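Local coordinates for UPF0311 protein RPA1785 (Rhodopseudomonas palustris, PDB 3C5O), which is a conserved beta-barrel protein of unknown function belonging to the UPF0311 (DUF3237) family, at the interface of chains A and B and the interface of chains A and C. Coordinates in Å, arbitrary orientation; residue numbers count along the deposited sequence, not the author numbering. Chains: chain A/B/C, UPF0311 protein RPA1785.

Contact 1: the interface of chains A and B. Residues chain A 23, 35, 37, 57; chain B 53, 55, 75, 83.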
loop_
_atom_site.group_PDB
_atom_site.type_symbol
_atom_site.label_atom_id
_atom_site.label_comp_id
_atom_site.label_asym_id
_atom_site.label_seq_id
_atom_site.Cartn_x
_atom_site.Cartn_y
_atom_site.Cartn_z
ATOM N N THR A 23 15.110 -7.687 -14.256
ATOM C CA THR A 23 14.697 -6.671 -15.224
ATOM C C THR A 23 14.778 -5.365 -14.451
ATOM O O THR A 23 14.318 -5.285 -13.319
ATOM C CB THR A 23 13.228 -6.909 -15.690
ATOM O OG1 THR A 23 13.128 -8.149 -16.407
ATOM C CG2 THR A 23 12.733 -5.798 -16.570
ATOM N N ILE A 35 12.979 -5.655 -11.078
ATOM C CA ILE A 35 11.968 -6.709 -10.891
ATOM C C ILE A 35 12.596 -8.082 -11.088
ATOM O O ILE A 35 13.357 -8.276 -12.029
ATOM C CB ILE A 35 10.750 -6.571 -11.849
ATOM C CG1 ILE A 35 10.172 -5.152 -11.809
ATOM C CG2 ILE A 35 9.653 -7.576 -11.489
ATOM C CD1 ILE A 35 9.614 -4.676 -13.137
ATOM N N PRO A 37 11.511 -12.074 -11.368
ATOM C CA PRO A 37 10.431 -13.034 -11.486
ATOM C C PRO A 37 10.601 -14.225 -10.537
ATOM O O PRO A 37 11.718 -14.641 -10.260
ATOM C CB PRO A 37 10.529 -13.481 -12.942
ATOM C CG PRO A 37 11.165 -12.331 -13.625
ATOM C CD PRO A 37 12.207 -11.901 -12.649
ATOM N N ALA A 57 6.458 -11.960 -8.604
ATOM C CA ALA A 57 7.711 -11.256 -8.808
ATOM C C ALA A 57 8.116 -10.637 -7.495
ATOM O O ALA A 57 7.257 -10.455 -6.618
ATOM C CB ALA A 57 7.540 -10.201 -9.893
ATOM N N LEU B 53 6.109 -7.897 -20.528
ATOM C CA LEU B 53 7.084 -8.923 -20.182
ATOM C C LEU B 53 6.407 -10.150 -19.561
ATOM O O LEU B 53 5.336 -10.021 -18.952
ATOM C CB LEU B 53 8.196 -8.337 -19.306
ATOM C CG LEU B 53 9.050 -7.223 -19.952
ATOM C CD1 LEU B 53 10.051 -6.660 -18.924
ATOM C CD2 LEU B 53 9.796 -7.676 -21.223
ATOM N N PHE B 55 5.905 -11.952 -17.060
ATOM C CA PHE B 55 5.848 -12.186 -15.613
ATOM C C PHE B 55 4.912 -11.175 -14.948
ATOM O O PHE B 55 4.490 -10.210 -15.584
ATOM C CB PHE B 55 7.248 -12.158 -14.957
ATOM C CG PHE B 55 7.970 -10.858 -15.123
ATOM C CD1 PHE B 55 7.619 -9.746 -14.347
ATOM C CD2 PHE B 55 8.994 -10.726 -16.076
ATOM C CE1 PHE B 55 8.284 -8.521 -14.514
ATOM C CE2 PHE B 55 9.673 -9.511 -16.240
ATOM C CZ PHE B 55 9.315 -8.403 -15.461
ATOM N N ALA B 75 5.309 -5.412 -16.106
ATOM C CA ALA B 75 6.191 -4.459 -16.752
ATOM C C ALA B 75 6.058 -4.592 -18.249
ATOM O O ALA B 75 5.654 -5.650 -18.761
ATOM C CB ALA B 75 7.622 -4.685 -16.324
ATOM N N VAL B 83 12.145 0.197 -20.042
ATOM C CA VAL B 83 11.431 -0.771 -19.229
ATOM C C VAL B 83 10.514 0.030 -18.339
ATOM O O VAL B 83 10.958 0.921 -17.638
ATOM C CB VAL B 83 12.396 -1.647 -18.396
ATOM C CG1 VAL B 83 11.639 -2.552 -17.448
ATOM C CG2 VAL B 83 13.275 -2.470 -19.343
#

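Contact 2: the interface of chains A and B. Residues chain A 55-56; chain B 23, 35, 37, 56-57.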
loop_
_atom_site.group_PDB
_atom_site.type_symbol
_atom_site.label_atom_id
_atom_site.label_comp_id
_atom_site.label_asym_id
_atom_site.label_seq_id
_atom_site.Cartn_x
_atom_site.Cartn_y
_atom_site.Cartn_z
ATOM N N PHE A 55 4.667 -18.110 -10.536
ATOM C CA PHE A 55 4.305 -16.763 -10.985
ATOM C C PHE A 55 4.570 -15.781 -9.871
ATOM O O PHE A 55 4.862 -16.168 -8.737
ATOM C CB PHE A 55 2.839 -16.695 -11.447
ATOM C CG PHE A 55 1.845 -17.111 -10.381
ATOM C CD1 PHE A 55 1.517 -16.246 -9.334
ATOM C CD2 PHE A 55 1.242 -18.354 -10.430
ATOM C CE1 PHE A 55 0.625 -16.625 -8.334
ATOM C CE2 PHE A 55 0.328 -18.745 -9.444
ATOM C CZ PHE A 55 0.021 -17.882 -8.388
ATOM N N GLY A 56 4.458 -14.499 -10.171
ATOM C CA GLY A 56 4.731 -13.513 -9.164
ATOM C C GLY A 56 6.104 -12.956 -9.392
ATOM O O GLY A 56 6.829 -13.405 -10.269
ATOM N N THR B 23 -5.529 -18.911 -9.937
ATOM C CA THR B 23 -5.223 -19.580 -8.669
ATOM C C THR B 23 -6.040 -18.909 -7.585
ATOM O O THR B 23 -6.030 -17.687 -7.448
ATOM C CB THR B 23 -3.745 -19.401 -8.311
ATOM O OG1 THR B 23 -2.944 -20.115 -9.259
ATOM C CG2 THR B 23 -3.442 -19.925 -6.892
ATOM N N ILE B 35 -5.571 -15.128 -7.897
ATOM C CA ILE B 35 -4.390 -14.590 -8.576
ATOM C C ILE B 35 -4.337 -15.068 -10.022
ATOM O O ILE B 35 -4.497 -16.265 -10.297
ATOM C CB ILE B 35 -3.080 -14.939 -7.863
ATOM C CG1 ILE B 35 -3.153 -14.553 -6.390
ATOM C CG2 ILE B 35 -1.921 -14.190 -8.521
ATOM C CD1 ILE B 35 -2.251 -15.342 -5.505
ATOM N N PRO B 37 -2.024 -14.944 -13.413
ATOM C CA PRO B 37 -0.700 -14.666 -13.949
ATOM C C PRO B 37 -0.756 -13.885 -15.261
ATOM O O PRO B 37 -1.629 -14.121 -16.082
ATOM C CB PRO B 37 -0.137 -16.061 -14.196
ATOM C CG PRO B 37 -0.931 -16.943 -13.308
ATOM C CD PRO B 37 -2.292 -16.382 -13.413
ATOM N N GLY B 56 4.617 -11.399 -13.674
ATOM C CA GLY B 56 3.649 -10.576 -12.985
ATOM C C GLY B 56 2.317 -11.289 -12.833
ATOM O O GLY B 56 2.154 -12.441 -13.258
ATOM N N ALA B 57 1.366 -10.593 -12.235
ATOM C CA ALA B 57 0.081 -11.197 -11.930
ATOM C C ALA B 57 -0.890 -10.117 -11.527
ATOM O O ALA B 57 -0.471 -9.022 -11.142
ATOM C CB ALA B 57 0.225 -12.225 -10.795
HETATM O O HOH W 1 5.056 -14.189 -13.077
#

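Contact 3: the interface of chains A and C. Residues chain A 9, 116, 137, 139, 152; chain C 5-7.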
loop_
_atom_site.group_PDB
_atom_site.type_symbol
_atom_site.label_atom_id
_atom_site.label_comp_id
_atom_site.label_asym_id
_atom_site.label_seq_id
_atom_site.Cartn_x
_atom_site.Cartn_y
_atom_site.Cartn_z
ATOM N N THR A 9 9.505 -15.634 19.604
ATOM C CA THR A 9 9.209 -16.049 18.236
ATOM C C THR A 9 9.469 -17.530 18.114
ATOM O O THR A 9 10.155 -18.089 18.940
ATOM C CB THR A 9 10.104 -15.317 17.161
ATOM O OG1 THR A 9 11.487 -15.618 17.411
ATOM C CG2 THR A 9 9.874 -13.824 17.180
ATOM N N ARG A 116 16.065 -9.348 6.263
ATOM C CA ARG A 116 14.938 -9.701 7.104
ATOM C C ARG A 116 13.706 -9.099 6.470
ATOM O O ARG A 116 13.776 -8.054 5.833
ATOM C CB ARG A 116 15.109 -9.224 8.566
ATOM C CG ARG A 116 16.474 -9.518 9.231
ATOM C CD ARG A 116 16.693 -10.953 9.743
ATOM N NE ARG A 116 18.040 -11.071 10.333
ATOM C CZ ARG A 116 19.153 -11.393 9.673
ATOM N NH1 ARG A 116 19.131 -11.667 8.385
ATOM N NH2 ARG A 116 20.301 -11.472 10.312
ATOM N N VAL A 137 8.023 -12.924 10.898
ATOM C CA VAL A 137 9.249 -12.270 10.470
ATOM C C VAL A 137 10.027 -13.316 9.679
ATOM O O VAL A 137 10.105 -14.474 10.099
ATOM C CB VAL A 137 10.106 -11.847 11.676
ATOM C CG1 VAL A 137 11.398 -11.208 11.211
ATOM C CG2 VAL A 137 9.369 -10.881 12.579
ATOM N N SER A 139 13.832 -14.403 7.964
ATOM C CA SER A 139 15.272 -14.193 7.901
ATOM C C SER A 139 15.715 -14.923 6.654
ATOM O O SER A 139 15.528 -16.136 6.546
ATOM C CB SER A 139 15.975 -14.765 9.133
ATOM O OG SER A 139 17.356 -14.466 9.133
ATOM N N HIS A 152 9.464 -17.101 10.932
ATOM C CA HIS A 152 9.288 -17.212 12.364
ATOM C C HIS A 152 8.006 -16.527 12.733
ATOM O O HIS A 152 7.760 -15.386 12.330
ATOM C CB HIS A 152 10.445 -16.550 13.072
ATOM C CG HIS A 152 11.772 -17.122 12.689
ATOM N ND1 HIS A 152 12.457 -18.003 13.493
ATOM C CD2 HIS A 152 12.518 -16.977 11.567
ATOM C CE1 HIS A 152 13.586 -18.352 12.898
ATOM N NE2 HIS A 152 13.643 -17.750 11.725
ATOM N N PRO C 5 16.515 -23.157 12.268
ATOM C CA PRO C 5 16.828 -21.731 12.133
ATOM C C PRO C 5 16.435 -20.894 13.355
ATOM O O PRO C 5 15.444 -21.197 14.009
ATOM C CB PRO C 5 16.027 -21.319 10.893
ATOM C CG PRO C 5 15.980 -22.560 10.078
ATOM C CD PRO C 5 15.770 -23.653 11.095
ATOM N N THR C 6 17.230 -19.860 13.646
ATOM C CA THR C 6 17.068 -19.020 14.845
ATOM C C THR C 6 16.828 -17.556 14.476
ATOM O O THR C 6 17.331 -17.075 13.457
ATOM C CB THR C 6 18.314 -19.086 15.817
ATOM O OG1 THR C 6 19.379 -18.258 15.312
ATOM C CG2 THR C 6 18.830 -20.523 16.005
ATOM N N LEU C 7 16.055 -16.850 15.300
ATOM C CA LEU C 7 15.878 -15.404 15.103
ATOM C C LEU C 7 16.178 -14.667 16.394
ATOM O O LEU C 7 15.687 -15.036 17.455
ATOM C CB LEU C 7 14.459 -15.067 14.632
ATOM C CG LEU C 7 14.242 -13.624 14.133
ATOM C CD1 LEU C 7 14.699 -13.458 12.677
ATOM C CD2 LEU C 7 12.771 -13.223 14.309
HETATM O O HOH W 2 18.455 -14.581 11.811
HETATM O O HOH W 3 13.242 -14.457 18.726
HETATM O O HOH W 4 16.342 -17.860 10.878
#

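Contact 1: the interface of chains A and B
The phenyl ring of B:Phe55 packs against A:Thr23, A:Ile35 and A:Pro37, illustrating how a UPF0311-family beta-barrel can use one aromatic side chain to engage a neighbouring copy. CG of A:Pro37 lies over the ring face toward its CD2 rim, 3.6 Å from B:Phe55 CD2. On the same side of the ring plane, the branch methyl CG2 of A:Ile35 meets the opposite rim, 3.5 Å from CE1 of B:Phe55. With CG between the backbone N and the carbonyl carbon (chi1 60°), the ring turns one face toward A:Pro37 and its CE1 rim toward A:Ile35. At the outer end of the ring, the hydroxyl oxygen OG1 of A:Thr23 is 3.7 Å from B:Phe55 CE2, a van der Waals approach.

A second group of contacts is purely methyl to methyl. The CG2 methyl of A:Thr23 meets B:Val83 CG1 at 3.5 Å, and it faces B:Leu53 CD1 tip to tip at 3.7 Å. A:Thr23 thus turns its two branches to different partners, hydroxyl to the aromatic rim and methyl to the aliphatic pair. Farther along A:Ile35, the terminal CD1 reaches B:Ala75 CB at 3.8 Å.

Contact 2: the interface of chains A and B
A:Phe55 lays its ring against B:Ile35, B:Pro37 and B:Thr23, the twin of the packing made by the other chain's phenylalanine, as expected where two copies meet around a two-fold axis. Among the apolar contacts, the branch methyl CG2 of B:Ile35 approaches the CE1 rim of A:Phe55 at 3.5 Å. B:Pro37 sets CG above the plane of the ring, displaced toward the rim, 3.9 Å from A:Phe55 CD2. The B:Ile35 methyl is turned to the ring by a chi1 of -52°, which sets CG2 anti to the backbone N. The far end of the ring meets B:Thr23, whose OG1 hydroxyl oxygen stands 3.6 Å from A:Phe55 CE2. B:Ala57 borders the CD1 side more loosely.

The polar part of the patch is mediated by water. A:Gly56 and B:Gly56 face each other across the interface, their backbones too far apart for a direct bond. Water 1 sits between the two loops and accepts a hydrogen bond from each amide, joining the chains through matching donors. The water's approaches to the two glycine carbonyl oxygens are long and weak. Both amide bonds are bent. A:Gly56 N lies 3.0 Å from water 1 (137° at H). B:Gly56 N lies 2.9 Å from water 1 (140° at H).

Contact 3: the interface of chains A and C
C:Leu7 packs against A:His152, A:Val137, A:Ser139 and A:Thr9 of chain A, showing how one aliphatic side chain can carry a contact made by an extended terminal segment. Its CB sits squarely over the face of the A:His152 imidazole, 3.7 Å from the ring centroid, a CH-pi contact. From there CG runs anti to the backbone N (chi1 -169°), carrying the branch past the ring, and the chain forks. Methyl CD1 goes toward A:Ser139 and touches its CB at 4.0 Å, with the aliphatic part of A:Arg116 a little beyond. The other methyl, CD2, meets A:Val137 CG1 at 3.9 Å and also borders A:Thr9.

Bridging waters tie the backbone of the same segment to chain A. Water 4 lies 2.9 Å from C:Thr6 O, the backbone carbonyl oxygen, and is also bonded to A:His152 NE2, which would help fix the ring's rotation. Water 2 links C:Thr6 O to A:Ser139 OG, whose hydroxyl lies above one face of the A:Arg116 guanidinium, offset toward the rim. Water 3 connects C:Leu7 O with A:Thr9 OG1. The chain C residues belong to the loop preceding strand 9-19, and they lie across chain A strands 9-19, 136-142 and 146-154, with A:Arg116 of strand 114-122 at the margin.

Contacts 1 and 2 are neighbouring parts of one two-fold A-B interface, the centres of their C-alpha atoms about 12 Å apart. A:Phe55 and B:Phe55 exchange roles between them, each facing partner strands 23-27 and 32-45. By the same centres, contact 3 lies about 28 Å from contact 1 and about 27 Å from contact 2, and uses the N-terminal segment of chain C with chain A strands 9-19, 114-122, 136-142 and 146-154. Chain A thus engages B and C at once, and by symmetry each copy probably does likewise, consistent with the deposited tetramer, although the structure alone does not show that this is the biological assembly.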